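Effector protein B, substrate of the Dot/Icm secretion system (PDB 4JVS) is a secreted Legionella effector whose domain described here probably acts as a GTPase-activating protein, speeding GTP hydrolysis by a small GTPase. Local coordinates at residues Asn91-Thr96 and Ser119-His124; Asp147-Arg150 and Pro156-Lys159; Gln245-Cys250 and Asp283-Arg288. All blocks are in the same frame, centred on the assembly; numbering follows the deposited sequence.

Contacts 1 and 2 form one continuous patch of the N-terminal GAP subdomain, their centres about 12 Å apart. The rings of F94 and Y148 stack where the two meet, and W157 of contact 2 also lies against helix 118-124 of contact 1. Contact 3 belongs to the C-terminal subdomain and touches neither. Contacts 1 and 3 are buried, and each sets one phenylalanine from a non-helical segment against a helix. Contact 2 is only partly buried: it joins two consecutive helices through an aromatic pair and a cysteine, with a salt bridge at its outer side. Buried polar groups beside contacts 1 and 3 are instead engaged by neighbouring backbone and side chains.

Contact 1 (Asn91-Thr96 and Ser119-His124)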
# COMPACT_ATOMS: atom_id res chain seq x y z
N ASN A 91 -11.04 23.91 6.88
CA ASN A 91 -10.51 22.93 7.82
C ASN A 91 -10.32 21.57 7.15
O ASN A 91 -10.26 20.55 7.82
CB ASN A 91 -11.40 22.81 9.07
CG ASN A 91 -12.81 22.28 8.75
OD1 ASN A 91 -13.18 22.12 7.58
ND2 ASN A 91 -13.59 22.02 9.79
N HIS A 92 -10.24 21.57 5.82
CA HIS A 92 -10.16 20.31 5.08
C HIS A 92 -9.12 20.33 3.96
O HIS A 92 -8.87 21.38 3.35
CB HIS A 92 -11.55 19.86 4.55
CG HIS A 92 -12.13 20.76 3.49
ND1 HIS A 92 -11.98 20.50 2.14
CD2 HIS A 92 -12.86 21.89 3.58
CE1 HIS A 92 -12.59 21.45 1.44
NE2 HIS A 92 -13.13 22.31 2.30
N ASN A 93 -8.49 19.18 3.73
CA ASN A 93 -7.58 19.02 2.61
C ASN A 93 -8.36 19.02 1.32
O ASN A 93 -9.59 19.02 1.32
CB ASN A 93 -6.77 17.72 2.73
CG ASN A 93 -7.65 16.51 2.97
OD1 ASN A 93 -8.41 16.09 2.10
ND2 ASN A 93 -7.54 15.94 4.15
N PHE A 94 -7.65 19.01 0.20
CA PHE A 94 -8.32 19.15 -1.07
C PHE A 94 -8.88 17.84 -1.63
O PHE A 94 -9.33 17.80 -2.78
CB PHE A 94 -7.46 19.91 -2.09
CG PHE A 94 -6.06 19.38 -2.27
CD1 PHE A 94 -5.83 18.04 -2.56
CD2 PHE A 94 -4.97 20.24 -2.21
CE1 PHE A 94 -4.53 17.56 -2.75
CE2 PHE A 94 -3.67 19.78 -2.41
CZ PHE A 94 -3.44 18.43 -2.68
N PHE A 95 -8.87 16.78 -0.82
CA PHE A 95 -9.38 15.47 -1.26
C PHE A 95 -10.87 15.31 -1.05
O PHE A 95 -11.49 14.40 -1.59
CB PHE A 95 -8.66 14.32 -0.54
CG PHE A 95 -7.20 14.23 -0.84
CD1 PHE A 95 -6.76 13.75 -2.06
CD2 PHE A 95 -6.27 14.61 0.10
CE1 PHE A 95 -5.42 13.66 -2.33
CE2 PHE A 95 -4.92 14.51 -0.16
CZ PHE A 95 -4.50 14.04 -1.38
N THR A 96 -11.44 16.21 -0.24
CA THR A 96 -12.84 16.18 0.17
C THR A 96 -13.84 15.99 -0.98
O THR A 96 -14.83 15.25 -0.86
CB THR A 96 -13.18 17.43 1.04
OG1 THR A 96 -12.77 17.20 2.39
CG2 THR A 96 -14.68 17.77 1.01
N SER A 119 0.39 16.94 3.44
CA SER A 119 1.72 16.38 3.66
C SER A 119 1.74 15.17 4.60
O SER A 119 2.64 14.33 4.53
CB SER A 119 2.68 17.45 4.19
OG SER A 119 3.16 18.27 3.14
N VAL A 120 0.76 15.08 5.48
CA VAL A 120 0.65 13.90 6.34
C VAL A 120 0.12 12.70 5.54
O VAL A 120 0.66 11.59 5.61
CB VAL A 120 -0.26 14.18 7.54
CG1 VAL A 120 -0.15 13.06 8.53
CG2 VAL A 120 0.13 15.50 8.18
N ILE A 121 -0.92 12.94 4.76
CA ILE A 121 -1.43 11.96 3.83
C ILE A 121 -0.30 11.48 2.92
O ILE A 121 -0.04 10.26 2.82
CB ILE A 121 -2.60 12.55 3.00
CG1 ILE A 121 -3.74 12.96 3.94
CG2 ILE A 121 -3.09 11.55 1.96
CD1 ILE A 121 -4.77 13.90 3.33
N LEU A 122 0.41 12.42 2.30
CA LEU A 122 1.55 12.10 1.44
C LEU A 122 2.57 11.20 2.14
O LEU A 122 2.99 10.18 1.59
CB LEU A 122 2.24 13.36 0.97
CG LEU A 122 3.42 13.11 0.03
CD1 LEU A 122 2.91 12.46 -1.25
CD2 LEU A 122 4.20 14.41 -0.25
N ARG A 123 2.94 11.53 3.35
CA ARG A 123 3.80 10.69 4.12
C ARG A 123 3.22 9.35 4.42
O ARG A 123 3.91 8.38 4.48
CB ARG A 123 4.08 11.35 5.44
CG ARG A 123 5.15 12.34 5.44
CD ARG A 123 5.12 12.97 6.77
NE ARG A 123 6.07 14.05 6.95
CZ ARG A 123 5.73 15.32 7.13
NH1 ARG A 123 6.64 16.23 7.32
NH2 ARG A 123 4.48 15.68 7.13
N HIS A 124 1.94 9.29 4.65
CA HIS A 124 1.29 8.04 5.01
C HIS A 124 1.27 7.04 3.87
O HIS A 124 1.52 5.85 4.08
CB HIS A 124 -0.13 8.29 5.50
CG HIS A 124 -0.23 8.54 6.96
ND1 HIS A 124 0.72 8.10 7.86
CD2 HIS A 124 -1.17 9.19 7.70
CE1 HIS A 124 0.38 8.48 9.08
NE2 HIS A 124 -0.76 9.14 9.01
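An Asx turn at N93, overlapping the type I beta turn N93-T96, holds N93 and F95 against I121 of the short helix 118-124 in the N-terminal GAP subdomain. The turn is closed by F95 N, which donates to N93 OD1 over 3.0 Å, in the carbonyl plane and on a lone pair of the amide oxygen. That oxygen also lies at the edge of the F95 ring, in its plane. With CG between the backbone N and the carbonyl carbon (chi1 51°), N93 puts OD1 within reach of the backbone N two residues further on, while ND2 faces the helix. ND2 comes within 3.5 Å of I121 CD1, the two side chains crossing at about a right angle. This is a van der Waals touch of an amide nitrogen on a methyl; the hydrogens of the buried ND2 serve Y116 O and Y141 OH, so the amide is engaged through both of its ends. Just before the turn, H92 ND1 donates to N93 O at 2.9 Å, tilted from the carbonyl plane. I121 is the shared partner: its CD1 methyl reaches both loop residues, while Y116, F138, Y141 and W157 also pack on its side chain. F95 and I121 slide past one another in opposite directions, and the methyl meets the ring obliquely. One face of the same ring carries F94 CE1, offset toward the rim. CD1 of I121 is 3.5 Å from F95 CE2, and I121 CG2 approaches that same ring carbon at 4.1 Å.

Contact 2 (Asp147-Arg150 and Pro156-Lys159); sequences DYCR and PWAK
D147 OD1 takes a 2.6 Å salt-bridge hydrogen bond from R150 NH1 on the helical turn that also bears Y148 and C149, the two residues in touch with W157. The donor reaches the anti side of the carboxylate, 21° out of its plane, and the guanidinium is likewise tilted, so the two flat groups are not coplanar. R150 NH2 also makes a long, weak ion pair with an acidic side chain of another protein chain. On the inner side of the turn the chemistry becomes apolar. Y148 and W157 both hold CG anti to the backbone N (chi1 -171° and 174°), which sends their rings into the gap between the segments. Y148 CD2 lies 3.7 Å from W157 CD1, and Y148 CE2 meets the methylene carbon W157 CB at the same distance. The pair is oblique, with the Y148 ring centroid 5.2 Å from that of the five-membered ring of W157. These residues pack together the end of helix 142-151 and the start of helix 156-177, consecutive helices of the N-terminal subdomain joined by a short connection; the CA atoms of C149 and A158 approach to 5.3 Å. C149 SG makes a sulfur-aromatic contact at the edge of the indole, near its plane, beside both CD1 and NE1. The far part of that indole packs on helix 118-124 and meets F95 edge-to-face. C149 SG also reaches A158, 4.4 Å from its CB.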
# COMPACT_ATOMS: atom_id res chain seq x y z
N ASP A 147 -7.98 9.18 -7.12
CA ASP A 147 -8.93 9.98 -7.88
C ASP A 147 -8.37 11.36 -8.20
O ASP A 147 -8.53 11.85 -9.31
CB ASP A 147 -10.25 10.12 -7.12
CG ASP A 147 -11.14 8.91 -7.29
OD1 ASP A 147 -10.93 8.15 -8.27
OD2 ASP A 147 -12.05 8.71 -6.45
N TYR A 148 -7.72 11.97 -7.21
CA TYR A 148 -7.04 13.23 -7.41
C TYR A 148 -5.99 13.13 -8.53
O TYR A 148 -6.00 13.92 -9.48
CB TYR A 148 -6.40 13.71 -6.10
CG TYR A 148 -5.86 15.13 -6.17
CD1 TYR A 148 -6.61 16.19 -5.70
CD2 TYR A 148 -4.61 15.40 -6.73
CE1 TYR A 148 -6.13 17.49 -5.79
CE2 TYR A 148 -4.13 16.69 -6.82
CZ TYR A 148 -4.89 17.73 -6.34
OH TYR A 148 -4.40 19.01 -6.41
N CYS A 149 -5.10 12.15 -8.45
CA CYS A 149 -4.04 12.01 -9.44
C CYS A 149 -4.59 11.80 -10.86
O CYS A 149 -3.87 12.01 -11.85
CB CYS A 149 -3.10 10.88 -9.06
SG CYS A 149 -2.24 11.10 -7.50
N ARG A 150 -5.86 11.44 -10.97
CA ARG A 150 -6.47 11.20 -12.27
C ARG A 150 -6.99 12.51 -12.87
O ARG A 150 -6.70 12.84 -14.02
CB ARG A 150 -7.56 10.13 -12.15
CG ARG A 150 -8.03 9.54 -13.46
CD ARG A 150 -9.27 8.67 -13.29
NE ARG A 150 -9.00 7.43 -12.57
CZ ARG A 150 -9.53 7.11 -11.40
NH1 ARG A 150 -10.38 7.94 -10.82
NH2 ARG A 150 -9.23 5.95 -10.83
N PRO A 156 0.99 19.26 -8.21
CA PRO A 156 2.15 19.10 -7.33
C PRO A 156 2.02 17.78 -6.59
O PRO A 156 3.00 17.04 -6.54
CB PRO A 156 2.01 20.28 -6.37
CG PRO A 156 1.25 21.29 -7.13
CD PRO A 156 0.26 20.51 -7.93
N TRP A 157 0.83 17.48 -6.07
CA TRP A 157 0.54 16.21 -5.40
C TRP A 157 0.96 15.01 -6.24
O TRP A 157 1.66 14.13 -5.75
CB TRP A 157 -0.95 16.07 -5.07
CG TRP A 157 -1.28 14.73 -4.52
CD1 TRP A 157 -1.77 13.66 -5.21
CD2 TRP A 157 -1.10 14.30 -3.17
NE1 TRP A 157 -1.92 12.58 -4.36
CE2 TRP A 157 -1.52 12.95 -3.10
CE3 TRP A 157 -0.64 14.92 -2.00
CZ2 TRP A 157 -1.49 12.22 -1.92
CZ3 TRP A 157 -0.61 14.19 -0.83
CH2 TRP A 157 -1.03 12.86 -0.80
N ALA A 158 0.53 14.99 -7.49
CA ALA A 158 0.84 13.87 -8.37
C ALA A 158 2.34 13.73 -8.58
O ALA A 158 2.84 12.62 -8.72
CB ALA A 158 0.14 14.02 -9.70
N LYS A 159 3.05 14.86 -8.57
CA LYS A 159 4.49 14.84 -8.77
C LYS A 159 5.23 14.31 -7.55
O LYS A 159 6.20 13.56 -7.68
CB LYS A 159 5.01 16.23 -9.17
CG LYS A 159 4.64 16.61 -10.61
CD LYS A 159 4.95 18.06 -10.95
CE LYS A 159 4.48 18.42 -12.36
NZ LYS A 159 4.82 19.83 -12.71

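Contact 3 (Gln245-Cys250 and Asp283-Arg288)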
# COMPACT_ATOMS: atom_id res chain seq x y z
N GLN A 245 -13.35 7.83 14.53
CA GLN A 245 -12.74 9.05 14.04
C GLN A 245 -11.87 9.69 15.13
O GLN A 245 -10.74 10.14 14.88
CB GLN A 245 -13.81 10.04 13.56
CG GLN A 245 -14.09 10.01 12.05
CD GLN A 245 -15.33 10.83 11.66
OE1 GLN A 245 -16.19 11.12 12.48
NE2 GLN A 245 -15.40 11.22 10.39
N LEU A 246 -12.39 9.71 16.35
CA LEU A 246 -11.70 10.37 17.46
C LEU A 246 -10.43 9.63 17.85
O LEU A 246 -9.39 10.25 18.08
CB LEU A 246 -12.65 10.51 18.66
CG LEU A 246 -13.80 11.53 18.59
CD1 LEU A 246 -14.77 11.30 19.72
CD2 LEU A 246 -13.27 12.94 18.65
N ALA A 247 -10.52 8.30 17.93
CA ALA A 247 -9.38 7.43 18.22
C ALA A 247 -8.31 7.53 17.14
O ALA A 247 -7.11 7.53 17.44
CB ALA A 247 -9.83 5.99 18.36
N THR A 248 -8.74 7.60 15.88
CA THR A 248 -7.84 7.84 14.77
C THR A 248 -7.01 9.12 15.00
O THR A 248 -5.80 9.14 14.75
CB THR A 248 -8.60 7.95 13.44
OG1 THR A 248 -9.24 6.71 13.17
CG2 THR A 248 -7.65 8.27 12.28
N ILE A 249 -7.67 10.17 15.48
CA ILE A 249 -7.00 11.44 15.75
C ILE A 249 -5.99 11.28 16.90
O ILE A 249 -4.83 11.69 16.77
CB ILE A 249 -8.01 12.58 16.07
CG1 ILE A 249 -8.82 12.94 14.82
CG2 ILE A 249 -7.30 13.79 16.59
CD1 ILE A 249 -9.93 13.96 15.05
N CYS A 250 -6.43 10.69 18.00
CA CYS A 250 -5.55 10.45 19.14
C CYS A 250 -4.29 9.65 18.77
O CYS A 250 -3.18 10.04 19.13
CB CYS A 250 -6.31 9.72 20.23
SG CYS A 250 -7.51 10.76 21.04
N ASP A 283 -12.05 -3.51 18.03
CA ASP A 283 -11.27 -4.47 17.29
C ASP A 283 -10.78 -3.84 16.01
O ASP A 283 -10.11 -4.46 15.23
CB ASP A 283 -12.16 -5.63 16.90
CG ASP A 283 -12.55 -6.48 18.07
OD1 ASP A 283 -11.66 -6.87 18.83
OD2 ASP A 283 -13.75 -6.77 18.21
N ALA A 284 -11.18 -2.61 15.80
CA ALA A 284 -10.90 -1.92 14.55
C ALA A 284 -9.45 -1.49 14.45
O ALA A 284 -8.99 -1.17 13.36
CB ALA A 284 -11.82 -0.73 14.38
N PHE A 285 -8.75 -1.48 15.57
CA PHE A 285 -7.36 -1.02 15.59
C PHE A 285 -6.38 -2.14 15.95
O PHE A 285 -5.19 -1.90 16.13
CB PHE A 285 -7.20 0.18 16.54
CG PHE A 285 -8.21 1.26 16.30
CD1 PHE A 285 -7.98 2.23 15.35
CD2 PHE A 285 -9.39 1.29 17.02
CE1 PHE A 285 -8.92 3.22 15.12
CE2 PHE A 285 -10.33 2.27 16.79
CZ PHE A 285 -10.10 3.24 15.84
N MET A 286 -6.90 -3.36 16.04
CA MET A 286 -6.11 -4.53 16.41
C MET A 286 -4.85 -4.63 15.56
O MET A 286 -3.73 -4.72 16.08
CB MET A 286 -6.95 -5.79 16.21
CG MET A 286 -6.36 -7.06 16.80
SD MET A 286 -6.80 -7.20 18.54
CE MET A 286 -8.59 -7.32 18.42
N GLY A 287 -5.04 -4.55 14.26
CA GLY A 287 -4.00 -4.79 13.30
C GLY A 287 -2.99 -3.71 13.06
O GLY A 287 -2.13 -3.87 12.27
N ARG A 288 -3.11 -2.60 13.76
CA ARG A 288 -2.24 -1.46 13.60
C ARG A 288 -0.86 -1.71 14.09
O ARG A 288 -0.66 -2.46 14.98
CB ARG A 288 -2.84 -0.23 14.24
CG ARG A 288 -3.85 0.43 13.39
CD ARG A 288 -4.36 1.65 13.99
NE ARG A 288 -3.42 2.73 13.99
CZ ARG A 288 -3.76 3.97 13.80
NH1 ARG A 288 -5.00 4.27 13.61
NH2 ARG A 288 -2.86 4.90 13.84
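The helical segment Q245-C250 and the irregular segment D283-R288 come nearest at T248 and F285, whose CA atoms are 8.9 Å apart, a spacing bridged chiefly by the F285 ring. A type I beta turn runs from F285 to R288, closed by R288 N donating to F285 O at 3.2 Å. F285 CG sits anti to the carbonyl carbon (chi1 -50°), and from there the ring extends to the helix with CZ and CE1 leading. CZ rests 3.7 Å from A247 CB, a methyl that approaches obliquely and also lies 4.1 Å from F285 CE2. T248 comes to the other side of the leading rim: OG1 stands at the ring edge, near its plane, 4.0 Å from F285 CE1. The hydroxyl does not depend on the ring for a partner, since it donates to D244 O one turn back in its own helix and takes a weak hydrogen bond from A111 N. In the C-terminal GAP subdomain this contact packs the loop between helices 271-280 and 292-306 against helix 243-253; strand 110-111, from the N-terminal subdomain, lies alongside. F251 of that helix meets the F285 ring edge-to-face. The loop itself adds to the packing: A284 CB lies 4.0 Å above one ring face, offset toward the rim, and R288 CD sits in plane at the edge. The guanidinium of R288 is held by a salt bridge from NH2 to D290 and a hydrogen bond from NH1 to G109 O. Beyond F285 the turn faces another protein chain, to which the backbone of G287 is hydrogen-bonded and against whose aromatic side chain R288 packs. The F285 side chain remains about 11 Å from the bound GDP.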